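Local structure of cpftsy (Physcomitrella patens, 4AK9) at residues A[96-110]-A[281-294]. The protein probably serves as the GTP-binding receptor of the chloroplast signal recognition particle, helping to target proteins to the thylakoid membrane. Sequence-based numbering, arbitrary orientation.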
ATOM      1  N   ILE A  96      15.611  -3.463 -10.977  1.00 20.67           N
ATOM      2  CA  ILE A  96      15.308  -2.561  -9.869  1.00 20.34           C
ATOM      3  C   ILE A  96      16.395  -1.508  -9.760  1.00 19.52           C
ATOM      4  O   ILE A  96      16.116  -0.325  -9.593  1.00 19.42           O
ATOM      5  CB  ILE A  96      15.104  -3.316  -8.530  1.00 19.51           C
ATOM      6  CG1 ILE A  96      13.845  -4.166  -8.638  1.00 17.25           C
ATOM      7  CG2 ILE A  96      14.978  -2.311  -7.369  1.00 20.63           C
ATOM      8  CD1 ILE A  96      13.698  -5.220  -7.546  1.00 23.37           C
ATOM      9  N   PHE A  97      17.653  -1.922  -9.889  1.00 20.39           N
ATOM     10  CA  PHE A  97      18.740  -0.955  -9.914  1.00 21.81           C
ATOM     11  C   PHE A  97      18.568   0.077 -11.036  1.00 22.10           C
ATOM     12  O   PHE A  97      18.763   1.265 -10.831  1.00 19.69           O
ATOM     13  CB  PHE A  97      20.091  -1.661 -10.046  1.00 18.46           C
ATOM     14  CG  PHE A  97      21.245  -0.715 -10.130  1.00 22.36           C
ATOM     15  CD1 PHE A  97      21.773  -0.161  -8.984  1.00 22.55           C
ATOM     16  CD2 PHE A  97      21.784  -0.355 -11.360  1.00 27.21           C
ATOM     17  CE1 PHE A  97      22.833   0.738  -9.062  1.00 22.61           C
ATOM     18  CE2 PHE A  97      22.850   0.525 -11.436  1.00 31.21           C
ATOM     19  CZ  PHE A  97      23.371   1.074 -10.283  1.00 21.79           C
ATOM     20  N   LYS A  98      18.194  -0.376 -12.230  1.00 20.84           N
ATOM     21  CA  LYS A  98      17.986   0.562 -13.333  1.00 22.85           C
ATOM     22  C   LYS A  98      16.874   1.561 -13.077  1.00 23.33           C
ATOM     23  O   LYS A  98      17.043   2.751 -13.342  1.00 22.39           O
ATOM     24  CB  LYS A  98      17.731  -0.202 -14.633  1.00 25.93           C
ATOM     25  CG  LYS A  98      18.978  -0.902 -15.100  1.00 32.78           C
ATOM     26  CD  LYS A  98      18.775  -1.678 -16.392  1.00 41.12           C
ATOM     27  CE  LYS A  98      18.526  -0.752 -17.589  1.00 53.84           C
ATOM     28  NZ  LYS A  98      17.098  -0.329 -17.750  1.00 54.36           N
ATOM     29  N   LEU A  99      15.741   1.081 -12.567  1.00 20.66           N
ATOM     30  CA  LEU A  99      14.626   1.967 -12.262  1.00 19.03           C
ATOM     31  C   LEU A  99      15.057   3.024 -11.265  1.00 19.56           C
ATOM     32  O   LEU A  99      14.595   4.162 -11.340  1.00 20.34           O
ATOM     33  CB  LEU A  99      13.470   1.192 -11.651  1.00 23.46           C
ATOM     34  CG  LEU A  99      12.599   0.375 -12.592  1.00 29.48           C
ATOM     35  CD1 LEU A  99      11.320   0.006 -11.830  1.00 30.09           C
ATOM     36  CD2 LEU A  99      12.270   1.197 -13.834  1.00 33.39           C
ATOM     37  N   LEU A 100      15.950   2.658 -10.334  1.00 19.65           N
ATOM     38  CA  LEU A 100      16.402   3.599  -9.290  1.00 19.17           C
ATOM     39  C   LEU A 100      17.395   4.654  -9.771  1.00 20.40           C
ATOM     40  O   LEU A 100      17.621   5.656  -9.105  1.00 22.03           O
ATOM     41  CB  LEU A 100      16.982   2.842  -8.072  1.00 16.51           C
ATOM     42  CG  LEU A 100      15.966   2.131  -7.153  1.00 18.80           C
ATOM     43  CD1 LEU A 100      16.719   1.103  -6.250  1.00 18.32           C
ATOM     44  CD2 LEU A 100      15.229   3.156  -6.286  1.00 17.79           C
ATOM     45  N   THR A 101      18.000   4.428 -10.934  1.00 23.20           N
ATOM     46  CA  THR A 101      19.135   5.235 -11.329  1.00 21.76           C
ATOM     47  C   THR A 101      19.060   5.847 -12.737  1.00 22.97           C
ATOM     48  O   THR A 101      19.761   6.815 -13.020  1.00 24.83           O
ATOM     49  CB  THR A 101      20.419   4.372 -11.305  1.00 21.22           C
ATOM     50  OG1 THR A 101      20.203   3.199 -12.118  1.00 23.97           O
ATOM     51  CG2 THR A 101      20.777   3.941  -9.877  1.00 21.44           C
ATOM     52  N   GLU A 102      18.289   5.259 -13.638  1.00 21.56           N
ATOM     53  CA  GLU A 102      18.352   5.697 -15.042  1.00 27.73           C
ATOM     54  C   GLU A 102      17.807   7.104 -15.308  1.00 31.95           C
ATOM     55  O   GLU A 102      18.244   7.758 -16.266  1.00 28.12           O
ATOM     56  CB  GLU A 102      17.623   4.693 -15.939  1.00 28.30           C
ATOM     57  CG  GLU A 102      16.098   4.732 -15.747  1.00 32.52           C
ATOM     58  CD  GLU A 102      15.405   3.455 -16.214  1.00 41.39           C
ATOM     59  OE1 GLU A 102      16.042   2.662 -16.956  1.00 50.62           O
ATOM     60  OE2 GLU A 102      14.217   3.249 -15.855  1.00 42.83           O
ATOM     61  N   ARG A 103      16.875   7.582 -14.481  1.00 21.96           N
ATOM     62  CA  ARG A 103      16.194   8.837 -14.770  1.00 24.23           C
ATOM     63  C   ARG A 103      16.545   9.972 -13.785  1.00 24.81           C
ATOM     64  O   ARG A 103      16.592  11.156 -14.173  1.00 26.36           O
ATOM     65  CB  ARG A 103      14.666   8.589 -14.831  1.00 22.28           C
ATOM     66  CG  ARG A 103      13.799   9.871 -14.767  1.00 27.78           C
ATOM     67  CD  ARG A 103      13.964  10.808 -16.019  1.00 26.20           C
ATOM     68  NE  ARG A 103      13.015  11.920 -15.948  1.00 23.02           N
ATOM     69  CZ  ARG A 103      13.231  13.026 -15.242  1.00 23.46           C
ATOM     70  NH1 ARG A 103      14.370  13.172 -14.576  1.00 25.86           N
ATOM     71  NH2 ARG A 103      12.324  13.999 -15.195  1.00 24.17           N
ATOM     72  N   VAL A 104      16.828   9.643 -12.523  1.00 22.72           N
ATOM     73  CA  VAL A 104      16.990  10.695 -11.523  1.00 19.70           C
ATOM     74  C   VAL A 104      18.360  11.322 -11.491  1.00 21.74           C
ATOM     75  O   VAL A 104      19.361  10.746 -11.959  1.00 24.94           O
ATOM     76  CB  VAL A 104      16.648  10.197 -10.073  1.00 20.34           C
ATOM     77  CG1 VAL A 104      15.137  10.004  -9.945  1.00 20.16           C
ATOM     78  CG2 VAL A 104      17.416   8.894  -9.776  1.00 26.29           C
ATOM     79  N   THR A 105      18.404  12.525 -10.933  1.00 24.50           N
ATOM     80  CA  THR A 105      19.666  13.192 -10.683  1.00 24.52           C
ATOM     81  C   THR A 105      20.363  12.551  -9.476  1.00 28.20           C
ATOM     82  O   THR A 105      19.808  11.661  -8.821  1.00 24.03           O
ATOM     83  CB  THR A 105      19.445  14.690 -10.442  1.00 25.35           C
ATOM     84  OG1 THR A 105      18.414  14.861  -9.455  1.00 30.22           O
ATOM     85  CG2 THR A 105      19.014  15.361 -11.737  1.00 33.95           C
ATOM     86  N   THR A 106      21.583  12.995  -9.198  1.00 24.30           N
ATOM     87  CA  THR A 106      22.377  12.415  -8.121  1.00 26.36           C
ATOM     88  C   THR A 106      21.692  12.423  -6.734  1.00 22.78           C
ATOM     89  O   THR A 106      20.916  13.332  -6.389  1.00 25.88           O
ATOM     90  CB  THR A 106      23.721  13.144  -8.000  1.00 29.91           C
ATOM     91  OG1 THR A 106      24.477  12.565  -6.941  1.00 27.06           O
ATOM     92  CG2 THR A 106      23.509  14.627  -7.703  1.00 30.38           C
ATOM     93  N   THR A 107      21.973  11.393  -5.948  1.00 24.45           N
ATOM     94  CA  THR A 107      21.440  11.304  -4.591  1.00 24.90           C
ATOM     95  C   THR A 107      22.158  12.267  -3.646  1.00 23.78           C
ATOM     96  O   THR A 107      21.697  12.511  -2.510  1.00 22.87           O
ATOM     97  CB  THR A 107      21.574   9.862  -4.032  1.00 25.23           C
ATOM     98  OG1 THR A 107      22.964   9.467  -4.056  1.00 24.55           O
ATOM     99  CG2 THR A 107      20.771   8.895  -4.869  1.00 26.13           C
ATOM    100  N   GLU A 108      23.312  12.769  -4.080  1.00 26.21           N
ATOM    101  CA  GLU A 108      24.107  13.660  -3.236  1.00 28.54           C
ATOM    102  C   GLU A 108      23.434  14.993  -2.994  1.00 25.01           C
ATOM    103  O   GLU A 108      22.724  15.517  -3.859  1.00 25.24           O
ATOM    104  CB  GLU A 108      25.477  13.966  -3.870  1.00 28.57           C
ATOM    105  CG  GLU A 108      26.352  12.740  -4.151  1.00 38.59           C
ATOM    106  CD  GLU A 108      26.989  12.158  -2.888  1.00 52.75           C
ATOM    107  OE1 GLU A 108      27.347  12.942  -1.970  1.00 49.70           O
ATOM    108  OE2 GLU A 108      27.136  10.909  -2.820  1.00 57.67           O
ATOM    109  N   LEU A 109      23.698  15.577  -1.826  1.00 26.61           N
ATOM    110  CA  LEU A 109      23.266  16.951  -1.595  1.00 30.71           C
ATOM    111  C   LEU A 109      24.109  17.890  -2.463  1.00 35.08           C
ATOM    112  O   LEU A 109      25.322  17.688  -2.615  1.00 35.87           O
ATOM    113  CB  LEU A 109      23.426  17.319  -0.133  1.00 29.69           C
ATOM    114  CG  LEU A 109      22.516  16.537   0.801  1.00 29.75           C
ATOM    115  CD1 LEU A 109      22.837  16.902   2.229  1.00 33.51           C
ATOM    116  CD2 LEU A 109      21.052  16.817   0.484  1.00 30.10           C
ATOM    117  N   GLN A 110      23.469  18.900  -3.038  1.00 30.58           N
ATOM    118  CA  GLN A 110      24.138  19.837  -3.938  1.00 35.19           C
ATOM    119  C   GLN A 110      24.307  21.140  -3.203  1.00 37.69           C
ATOM    120  O   GLN A 110      23.397  21.980  -3.165  1.00 35.15           O
ATOM    121  CB  GLN A 110      23.284  20.090  -5.183  1.00 41.72           C
ATOM    122  CG  GLN A 110      22.820  18.837  -5.902  1.00 42.28           C
ATOM    123  CD  GLN A 110      23.927  18.189  -6.697  1.00 45.76           C
ATOM    124  OE1 GLN A 110      24.197  18.569  -7.845  1.00 46.28           O
ATOM    125  NE2 GLN A 110      24.583  17.202  -6.095  1.00 45.71           N
ATOM    126  N   VAL A 281      10.220   2.796  -1.701  1.00 20.05           N
ATOM    127  CA  VAL A 281      11.394   3.535  -2.176  1.00 18.02           C
ATOM    128  C   VAL A 281      11.485   3.512  -3.712  1.00 17.25           C
ATOM    129  O   VAL A 281      11.764   4.544  -4.360  1.00 17.35           O
ATOM    130  CB  VAL A 281      12.678   2.955  -1.565  1.00 17.50           C
ATOM    131  CG1 VAL A 281      13.931   3.613  -2.162  1.00 17.95           C
ATOM    132  CG2 VAL A 281      12.649   3.124  -0.050  1.00 19.74           C
ATOM    133  N   VAL A 282      11.302   2.339  -4.297  1.00 14.19           N
ATOM    134  CA  VAL A 282      11.395   2.200  -5.743  1.00 16.96           C
ATOM    135  C   VAL A 282      10.233   2.887  -6.428  1.00 16.41           C
ATOM    136  O   VAL A 282      10.401   3.619  -7.403  1.00 15.66           O
ATOM    137  CB  VAL A 282      11.448   0.689  -6.128  1.00 17.87           C
ATOM    138  CG1 VAL A 282      11.634   0.539  -7.664  1.00 17.55           C
ATOM    139  CG2 VAL A 282      12.572   0.025  -5.361  1.00 20.27           C
ATOM    140  N   SER A 283       9.047   2.696  -5.882  1.00 15.16           N
ATOM    141  CA  SER A 283       7.848   3.282  -6.465  1.00 18.08           C
ATOM    142  C   SER A 283       7.894   4.796  -6.492  1.00 17.76           C
ATOM    143  O   SER A 283       7.467   5.419  -7.471  1.00 16.12           O
ATOM    144  CB  SER A 283       6.626   2.835  -5.679  1.00 20.35           C
ATOM    145  OG  SER A 283       6.516   1.397  -5.721  1.00 22.27           O
ATOM    146  N   VAL A 284       8.381   5.402  -5.409  1.00 15.24           N
ATOM    147  CA  VAL A 284       8.437   6.869  -5.378  1.00 15.98           C
ATOM    148  C   VAL A 284       9.450   7.417  -6.388  1.00 17.22           C
ATOM    149  O   VAL A 284       9.176   8.393  -7.089  1.00 19.57           O
ATOM    150  CB  VAL A 284       8.607   7.450  -3.920  1.00 20.23           C
ATOM    151  CG1 VAL A 284      10.025   7.373  -3.456  1.00 20.99           C
ATOM    152  CG2 VAL A 284       8.197   8.924  -3.900  1.00 24.91           C
ATOM    153  N   VAL A 285      10.592   6.768  -6.522  1.00 14.17           N
ATOM    154  CA  VAL A 285      11.598   7.222  -7.494  1.00 16.14           C
ATOM    155  C   VAL A 285      11.055   7.040  -8.911  1.00 17.72           C
ATOM    156  O   VAL A 285      11.146   7.944  -9.740  1.00 17.42           O
ATOM    157  CB  VAL A 285      12.919   6.475  -7.309  1.00 17.42           C
ATOM    158  CG1 VAL A 285      13.908   6.826  -8.471  1.00 16.30           C
ATOM    159  CG2 VAL A 285      13.528   6.843  -5.954  1.00 16.40           C
ATOM    160  N   ASP A 286      10.462   5.874  -9.168  1.00 19.85           N
ATOM    161  CA  ASP A 286       9.871   5.555 -10.468  1.00 20.64           C
ATOM    162  C   ASP A 286       8.748   6.516 -10.868  1.00 18.62           C
ATOM    163  O   ASP A 286       8.737   7.064 -11.990  1.00 21.19           O
ATOM    164  CB  ASP A 286       9.366   4.108 -10.472  1.00 20.53           C
ATOM    165  CG  ASP A 286       8.767   3.705 -11.817  1.00 31.17           C
ATOM    166  OD1 ASP A 286       9.322   4.122 -12.870  1.00 32.78           O
ATOM    167  OD2 ASP A 286       7.719   3.009 -11.823  1.00 28.74           O
ATOM    168  N   GLU A 287       7.804   6.761  -9.964  1.00 19.41           N
ATOM    169  CA  GLU A 287       6.653   7.579 -10.284  1.00 20.58           C
ATOM    170  C   GLU A 287       6.949   9.059 -10.319  1.00 24.02           C
ATOM    171  O   GLU A 287       6.353   9.770 -11.139  1.00 22.63           O
ATOM    172  CB  GLU A 287       5.505   7.330  -9.287  1.00 19.47           C
ATOM    173  CG  GLU A 287       4.840   5.932  -9.405  1.00 26.13           C
ATOM    174  CD  GLU A 287       3.958   5.807 -10.646  1.00 44.65           C
ATOM    175  OE1 GLU A 287       3.270   6.801 -10.999  1.00 43.29           O
ATOM    176  OE2 GLU A 287       3.961   4.724 -11.286  1.00 43.51           O
ATOM    177  N   LEU A 288       7.843   9.549  -9.447  1.00 18.84           N
ATOM    178  CA  LEU A 288       8.043  11.007  -9.309  1.00 18.99           C
ATOM    179  C   LEU A 288       9.297  11.544  -9.997  1.00 17.88           C
ATOM    180  O   LEU A 288       9.463  12.777 -10.161  1.00 18.47           O
ATOM    181  CB  LEU A 288       8.022  11.483  -7.823  1.00 21.83           C
ATOM    182  CG  LEU A 288       6.767  11.205  -6.949  1.00 28.40           C
ATOM    183  CD1 LEU A 288       6.464  12.417  -6.084  1.00 35.99           C
ATOM    184  CD2 LEU A 288       5.525  10.833  -7.745  1.00 31.56           C
ATOM    185  N   SER A 289      10.181  10.639 -10.423  1.00 20.48           N
ATOM    186  CA  SER A 289      11.410  11.028 -11.111  1.00 16.45           C
ATOM    187  C   SER A 289      12.258  12.014 -10.294  1.00 21.75           C
ATOM    188  O   SER A 289      12.903  12.907 -10.863  1.00 19.77           O
ATOM    189  CB  SER A 289      11.074  11.623 -12.505  1.00 19.64           C
ATOM    190  OG  SER A 289      10.236  10.726 -13.263  1.00 23.91           O
ATOM    191  N   ILE A 290      12.268  11.841  -8.964  1.00 18.40           N
ATOM    192  CA  ILE A 290      13.040  12.668  -8.027  1.00 19.83           C
ATOM    193  C   ILE A 290      13.742  11.683  -7.097  1.00 16.14           C
ATOM    194  O   ILE A 290      13.120  10.677  -6.680  1.00 17.53           O
ATOM    195  CB  ILE A 290      12.086  13.541  -7.193  1.00 21.65           C
ATOM    196  CG1 ILE A 290      11.462  14.633  -8.083  1.00 18.70           C
ATOM    197  CG2 ILE A 290      12.808  14.193  -5.990  1.00 19.73           C
ATOM    198  CD1 ILE A 290      10.250  15.243  -7.429  1.00 22.77           C
ATOM    199  N   PRO A 291      15.061  11.883  -6.862  1.00 18.23           N
ATOM    200  CA  PRO A 291      15.785  10.852  -6.108  1.00 23.03           C
ATOM    201  C   PRO A 291      15.410  10.803  -4.621  1.00 19.06           C
ATOM    202  O   PRO A 291      15.001  11.797  -3.996  1.00 18.31           O
ATOM    203  CB  PRO A 291      17.260  11.274  -6.281  1.00 18.32           C
ATOM    204  CG  PRO A 291      17.192  12.787  -6.436  1.00 19.81           C
ATOM    205  CD  PRO A 291      15.951  12.978  -7.303  1.00 21.47           C
ATOM    206  N   VAL A 292      15.497   9.605  -4.062  1.00 18.72           N
ATOM    207  CA  VAL A 292      15.524   9.449  -2.604  1.00 18.98           C
ATOM    208  C   VAL A 292      16.977   9.741  -2.197  1.00 21.66           C
ATOM    209  O   VAL A 292      17.914   9.157  -2.768  1.00 18.94           O
ATOM    210  CB  VAL A 292      15.120   8.011  -2.192  1.00 19.07           C
ATOM    211  CG1 VAL A 292      15.480   7.771  -0.708  1.00 20.15           C
ATOM    212  CG2 VAL A 292      13.614   7.789  -2.424  1.00 17.36           C
ATOM    213  N   LYS A 293      17.178  10.663  -1.250  1.00 16.99           N
ATOM    214  CA  LYS A 293      18.524  11.083  -0.884  1.00 18.51           C
ATOM    215  C   LYS A 293      19.006  10.487   0.447  1.00 22.33           C
ATOM    216  O   LYS A 293      20.216  10.251   0.617  1.00 19.56           O
ATOM    217  CB  LYS A 293      18.620  12.625  -0.859  1.00 17.23           C
ATOM    218  CG  LYS A 293      18.430  13.251  -2.265  1.00 18.70           C
ATOM    219  CD  LYS A 293      19.050  14.659  -2.414  1.00 19.54           C
ATOM    220  CE  LYS A 293      19.138  14.964  -3.937  1.00 19.05           C
ATOM    221  NZ  LYS A 293      19.880  16.211  -4.264  1.00 19.87           N
ATOM    222  N   PHE A 294      18.068  10.255   1.365  1.00 19.21           N
ATOM    223  CA  PHE A 294      18.349   9.572   2.649  1.00 20.92           C
ATOM    224  C   PHE A 294      17.240   8.577   2.992  1.00 20.56           C
ATOM    225  O   PHE A 294      16.055   8.793   2.636  1.00 20.12           O
ATOM    226  CB  PHE A 294      18.448  10.597   3.785  1.00 22.82           C
ATOM    227  CG  PHE A 294      19.602  11.548   3.626  1.00 20.58           C
ATOM    228  CD1 PHE A 294      19.452  12.729   2.898  1.00 24.83           C
ATOM    229  CD2 PHE A 294      20.830  11.257   4.183  1.00 23.80           C
ATOM    230  CE1 PHE A 294      20.530  13.608   2.742  1.00 26.96           C
ATOM    231  CE2 PHE A 294      21.931  12.137   4.021  1.00 25.66           C
ATOM    232  CZ  PHE A 294      21.761  13.312   3.293  1.00 22.89           C
TER
HETATM  233  O   HOH W   1      12.179  15.434 -12.126  1.00 25.82           O
HETATM  234  O   HOH W   2      15.621  13.873 -10.921  1.00 23.57           O
HETATM  235  O   HOH W   3      20.079  15.805  -7.171  1.00 27.42           O
HETATM  236  O   HOH W   4      22.501  11.583  -0.072  1.00 25.53           O
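K293 NZ is gripped by three oxygens: it donates to E108 O at 3.0 Å, from above the carbonyl plane, to water 3 at 2.9 Å, and to the carboxylate of E238 in a salt bridge. The site belongs to the junction of the N and G domains of this SRP-type GTPase: the end of helix 85-101 packs on helix 280-288, and the linker that follows passes S289–P291 and runs beside strand 292-296. Extended beyond CG, the lysine chain runs alongside the carbonyl groups of T106–E108, its CG 3.4 Å from T107 O. Replacing K293 by a methionine would probably leave E108 O without this donor and the E238 carboxylate without its positive partner, with the linker less firmly tied to the strand. Water 3 also donates to T106 O, while water 4 bridges T107 O and K293 O.

Upstream, helices 96-101 and 281-288 cross at 49°, and L100 CD2 settles among V281, V282 and V285, with F312 of helix 309-316 also against L100. V104 CG1, anti to its carbonyl carbon (chi1 -72°), meets V285 CG1 at 3.7 Å and the S289–I290 peptide, where the chain turns out of the helix with positive phi at S289. R103 lays one guanidinium face over S289 CB, and water 2 links T105 N to S289 O. At the far end, L109 CD1 approaches the F294 ring in its plane, 3.9 Å from CZ.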